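Local coordinates for adenylate kinase (Schistosoma mansoni, PDB 3UMF), which catalyses the reversible transfer of a phosphoryl group between adenine nucleotides, turning ATP and AMP into two molecules of ADP, at residues Leu49-Ser59 with Leu104-Asp114. Residues are numbered along the deposited sequence; the frame is centred on the assembly and turned at random.
Sequences LVQKFHFNHLS and LVDKNCHFLID
His57 and Asp114 meet with their flat groups nearly coplanar, ring and carboxylate planes 17° apart. His57 NE2 donates to the anti lone pair of Asp114 OD2 at 3.2 Å, a bent bond (144° at the hydrogen), though the oxygen lies in the ring plane. With CG anti to the backbone N (chi1 -169°), the imidazole is carried along its strand toward the carboxylate. Asp114 OD1 forms a salt bridge with Lys42, so the two oxygens of the acid have different partners.

On the same face of the sheet, Leu112 packs between Phe55 and the helix residues Leu49 and Val50, its branched end suiting a site met from several sides. Its CG lies 3.5 Å from Phe55 CD2, its CD1 reaches the edge of that ring in plane, and the same methyl meets Leu49 CB at 3.8 Å and Val50 CG2. At the N-terminal end of the two strands, the Phe55 and His110 rings lie obliquely, with Phe55 CD1 3.4 Å from His110 CB. Asn108 OD1 fixes the imidazole's rotation by accepting from both His110 N and His110 ND1, the former bond closing an Asx turn.

The other face carries Asn56, whose CB packs 3.5 Å from Phe111 CD2, and Leu58, whose CD1 lies 3.7 Å from Phe111 CD2 and also meets Ile113 CD1. Between the faces, parallel-strand hydrogen bonds alternate through Asn56, Leu112, Leu58 and Asp114; Leu58 N to Leu112 O is almost straight.

Strand 56-58 forms one border of the five-stranded parallel sheet of this Rossmann-like fold, and strand 110-114 lies between it and strand 30-35. The apolar Leu58 and Phe111 both meet Met101 of helix 90-104, while Leu49, on helix 42-53, also touches helix 200-212.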
loop_
_atom_site.group_PDB
_atom_site.type_symbol
_atom_site.label_atom_id
_atom_site.label_comp_id
_atom_site.label_asym_id
_atom_site.label_seq_id
_atom_site.Cartn_x
_atom_site.Cartn_y
_atom_site.Cartn_z
ATOM N N LEU A 49 7.229 -10.134 4.467
ATOM C CA LEU A 49 8.329 -9.195 4.249
ATOM C C LEU A 49 8.785 -8.552 5.556
ATOM O O LEU A 49 9.981 -8.455 5.826
ATOM C CB LEU A 49 7.919 -8.105 3.257
ATOM C CG LEU A 49 7.834 -8.510 1.785
ATOM C CD1 LEU A 49 7.285 -7.360 0.957
ATOM C CD2 LEU A 49 9.202 -8.937 1.270
ATOM N N VAL A 50 7.823 -8.113 6.360
ATOM C CA VAL A 50 8.117 -7.514 7.657
ATOM C C VAL A 50 8.799 -8.525 8.570
ATOM O O VAL A 50 9.711 -8.181 9.321
ATOM C CB VAL A 50 6.835 -6.975 8.329
ATOM C CG1 VAL A 50 7.101 -6.573 9.772
ATOM C CG2 VAL A 50 6.285 -5.797 7.542
ATOM N N GLN A 51 8.368 -9.778 8.493
ATOM C CA GLN A 51 8.957 -10.830 9.311
ATOM C C GLN A 51 10.407 -11.108 8.911
ATOM O O GLN A 51 11.279 -11.226 9.770
ATOM C CB GLN A 51 8.124 -12.111 9.230
ATOM C CG GLN A 51 8.588 -13.208 10.174
ATOM C CD GLN A 51 7.803 -14.495 10.012
ATOM O OE1 GLN A 51 7.019 -14.871 10.883
ATOM N NE2 GLN A 51 8.020 -15.184 8.897
ATOM N N LYS A 52 10.665 -11.199 7.610
ATOM C CA LYS A 52 12.011 -11.487 7.122
ATOM C C LYS A 52 12.950 -10.285 7.230
ATOM O O LYS A 52 14.088 -10.422 7.677
ATOM C CB LYS A 52 11.967 -11.982 5.665
ATOM C CG LYS A 52 13.340 -12.299 5.061
ATOM C CD LYS A 52 13.238 -12.632 3.576
ATOM C CE LYS A 52 14.585 -13.045 2.991
ATOM N NZ LYS A 52 14.987 -14.414 3.416
ATOM N N PHE A 53 12.476 -9.110 6.827
ATOM C CA PHE A 53 13.355 -7.944 6.717
ATOM C C PHE A 53 13.255 -6.930 7.854
ATOM O O PHE A 53 14.049 -5.990 7.904
ATOM C CB PHE A 53 13.117 -7.224 5.387
ATOM C CG PHE A 53 13.537 -8.009 4.182
ATOM C CD1 PHE A 53 14.878 -8.153 3.860
ATOM C CD2 PHE A 53 12.589 -8.592 3.360
ATOM C CE1 PHE A 53 15.263 -8.878 2.740
ATOM C CE2 PHE A 53 12.967 -9.314 2.244
ATOM C CZ PHE A 53 14.305 -9.458 1.931
ATOM N N HIS A 54 12.278 -7.109 8.739
ATOM C CA HIS A 54 12.066 -6.204 9.873
ATOM C C HIS A 54 11.662 -4.803 9.407
ATOM O O HIS A 54 11.953 -3.805 10.072
ATOM C CB HIS A 54 13.308 -6.149 10.773
ATOM C CG HIS A 54 13.924 -7.492 11.028
ATOM N ND1 HIS A 54 13.172 -8.638 11.174
ATOM C CD2 HIS A 54 15.216 -7.868 11.151
ATOM C CE1 HIS A 54 13.979 -9.665 11.383
ATOM N NE2 HIS A 54 15.223 -9.227 11.375
ATOM N N PHE A 55 10.989 -4.734 8.261
ATOM C CA PHE A 55 10.490 -3.470 7.730
ATOM C C PHE A 55 9.499 -2.836 8.697
ATOM O O PHE A 55 8.760 -3.541 9.380
ATOM C CB PHE A 55 9.766 -3.705 6.394
ATOM C CG PHE A 55 10.675 -4.051 5.242
ATOM C CD1 PHE A 55 12.035 -3.789 5.300
ATOM C CD2 PHE A 55 10.162 -4.633 4.094
ATOM C CE1 PHE A 55 12.861 -4.100 4.226
ATOM C CE2 PHE A 55 10.983 -4.952 3.024
ATOM C CZ PHE A 55 12.332 -4.685 3.091
ATOM N N ASN A 56 9.475 -1.508 8.759
ATOM C CA ASN A 56 8.343 -0.825 9.383
ATOM C C ASN A 56 7.127 -0.991 8.476
ATOM O O ASN A 56 7.246 -0.934 7.252
ATOM C CB ASN A 56 8.642 0.654 9.613
ATOM C CG ASN A 56 9.742 0.875 10.640
ATOM O OD1 ASN A 56 10.828 1.355 10.312
ATOM N ND2 ASN A 56 9.460 0.530 11.893
ATOM N N HIS A 57 5.962 -1.218 9.070
ATOM C CA HIS A 57 4.754 -1.443 8.290
ATOM C C HIS A 57 3.715 -0.375 8.619
ATOM O O HIS A 57 3.234 -0.287 9.750
ATOM C CB HIS A 57 4.206 -2.850 8.547
ATOM C CG HIS A 57 3.120 -3.266 7.601
ATOM N ND1 HIS A 57 2.459 -4.469 7.717
ATOM C CD2 HIS A 57 2.581 -2.644 6.526
ATOM C CE1 HIS A 57 1.557 -4.570 6.757
ATOM N NE2 HIS A 57 1.611 -3.475 6.020
ATOM N N LEU A 58 3.384 0.443 7.625
ATOM C CA LEU A 58 2.449 1.542 7.822
ATOM C C LEU A 58 1.221 1.386 6.934
ATOM O O LEU A 58 1.326 0.978 5.779
ATOM C CB LEU A 58 3.122 2.882 7.501
ATOM C CG LEU A 58 4.365 3.314 8.284
ATOM C CD1 LEU A 58 4.855 4.658 7.764
ATOM C CD2 LEU A 58 4.081 3.385 9.777
ATOM N N SER A 59 0.057 1.722 7.479
ATOM C CA SER A 59 -1.170 1.774 6.698
ATOM C C SER A 59 -1.985 2.978 7.150
ATOM O O SER A 59 -1.943 3.351 8.321
ATOM C CB SER A 59 -1.975 0.485 6.861
ATOM O OG SER A 59 -2.541 0.391 8.157
ATOM N N LEU A 104 9.956 6.431 13.558
ATOM C CA LEU A 104 10.431 5.051 13.411
ATOM C C LEU A 104 11.668 4.866 12.525
ATOM O O LEU A 104 12.137 3.738 12.349
ATOM C CB LEU A 104 9.304 4.163 12.858
ATOM C CG LEU A 104 8.059 3.973 13.724
ATOM C CD1 LEU A 104 6.996 3.213 12.952
ATOM C CD2 LEU A 104 8.409 3.244 15.013
ATOM N N VAL A 105 12.194 5.953 11.970
ATOM C CA VAL A 105 13.246 5.844 10.961
ATOM C C VAL A 105 14.559 5.273 11.510
ATOM O O VAL A 105 15.393 4.779 10.750
ATOM C CB VAL A 105 13.511 7.201 10.254
ATOM C CG1 VAL A 105 14.405 8.087 11.110
ATOM C CG2 VAL A 105 14.133 6.979 8.881
ATOM N N ASP A 106 14.738 5.314 12.827
ATOM C CA ASP A 106 16.000 4.867 13.417
ATOM C C ASP A 106 15.969 3.429 13.925
ATOM O O ASP A 106 17.009 2.863 14.258
ATOM C CB ASP A 106 16.461 5.826 14.514
ATOM C CG ASP A 106 16.909 7.163 13.962
ATOM O OD1 ASP A 106 17.718 7.179 13.010
ATOM O OD2 ASP A 106 16.444 8.201 14.477
ATOM N N LYS A 107 14.780 2.839 13.990
ATOM C CA LYS A 107 14.669 1.413 14.274
ATOM C C LYS A 107 14.959 0.653 12.988
ATOM O O LYS A 107 15.644 -0.372 12.989
ATOM C CB LYS A 107 13.275 1.070 14.794
ATOM N N ASN A 108 14.432 1.185 11.889
ATOM C CA ASN A 108 14.663 0.642 10.557
ATOM C C ASN A 108 14.393 1.709 9.501
ATOM O O ASN A 108 13.394 2.426 9.579
ATOM C CB ASN A 108 13.778 -0.582 10.313
ATOM C CG ASN A 108 14.258 -1.423 9.146
ATOM O OD1 ASN A 108 13.868 -1.199 8.000
ATOM N ND2 ASN A 108 15.121 -2.392 9.433
ATOM N N CYS A 109 15.285 1.821 8.520
ATOM C CA CYS A 109 15.170 2.859 7.497
ATOM C C CYS A 109 14.130 2.530 6.426
ATOM O O CYS A 109 13.741 3.400 5.646
ATOM C CB CYS A 109 16.530 3.123 6.835
ATOM S SG CYS A 109 17.127 1.790 5.766
ATOM N N HIS A 110 13.685 1.277 6.384
ATOM C CA HIS A 110 12.711 0.856 5.376
ATOM C C HIS A 110 11.274 0.983 5.872
ATOM O O HIS A 110 10.981 0.746 7.044
ATOM C CB HIS A 110 12.958 -0.587 4.929
ATOM C CG HIS A 110 14.326 -0.836 4.376
ATOM N ND1 HIS A 110 15.408 -1.140 5.174
ATOM C CD2 HIS A 110 14.782 -0.855 3.101
ATOM C CE1 HIS A 110 16.474 -1.324 4.416
ATOM N NE2 HIS A 110 16.121 -1.158 3.154
ATOM N N PHE A 111 10.381 1.345 4.958
ATOM C CA PHE A 111 8.962 1.444 5.256
ATOM C C PHE A 111 8.154 0.793 4.146
ATOM O O PHE A 111 8.301 1.150 2.976
ATOM C CB PHE A 111 8.547 2.913 5.393
ATOM C CG PHE A 111 9.135 3.603 6.588
ATOM C CD1 PHE A 111 10.389 4.189 6.522
ATOM C CD2 PHE A 111 8.434 3.664 7.784
ATOM C CE1 PHE A 111 10.933 4.821 7.626
ATOM C CE2 PHE A 111 8.977 4.299 8.893
ATOM C CZ PHE A 111 10.225 4.876 8.811
ATOM N N LEU A 112 7.323 -0.176 4.515
ATOM C CA LEU A 112 6.311 -0.702 3.610
ATOM C C LEU A 112 5.030 0.081 3.847
ATOM O O LEU A 112 4.481 0.054 4.951
ATOM C CB LEU A 112 6.042 -2.184 3.893
ATOM C CG LEU A 112 6.986 -3.251 3.340
ATOM C CD1 LEU A 112 6.550 -4.629 3.819
ATOM C CD2 LEU A 112 7.016 -3.207 1.826
ATOM N N ILE A 113 4.559 0.795 2.830
ATOM C CA ILE A 113 3.267 1.464 2.929
ATOM C C ILE A 113 2.217 0.610 2.236
ATOM O O ILE A 113 2.205 0.500 1.008
ATOM C CB ILE A 113 3.268 2.861 2.289
ATOM C CG1 ILE A 113 4.626 3.546 2.460
ATOM C CG2 ILE A 113 2.132 3.700 2.872
ATOM C CD1 ILE A 113 4.948 3.958 3.876
ATOM N N ASP A 114 1.329 0.026 3.031
ATOM C CA ASP A 114 0.356 -0.939 2.535
ATOM C C ASP A 114 -0.833 -0.244 1.876
ATOM O O ASP A 114 -1.523 0.560 2.506
ATOM C CB ASP A 114 -0.116 -1.831 3.693
ATOM C CG ASP A 114 -0.795 -3.105 3.220
ATOM O OD1 ASP A 114 -1.605 -3.039 2.275
ATOM O OD2 ASP A 114 -0.518 -4.177 3.800
#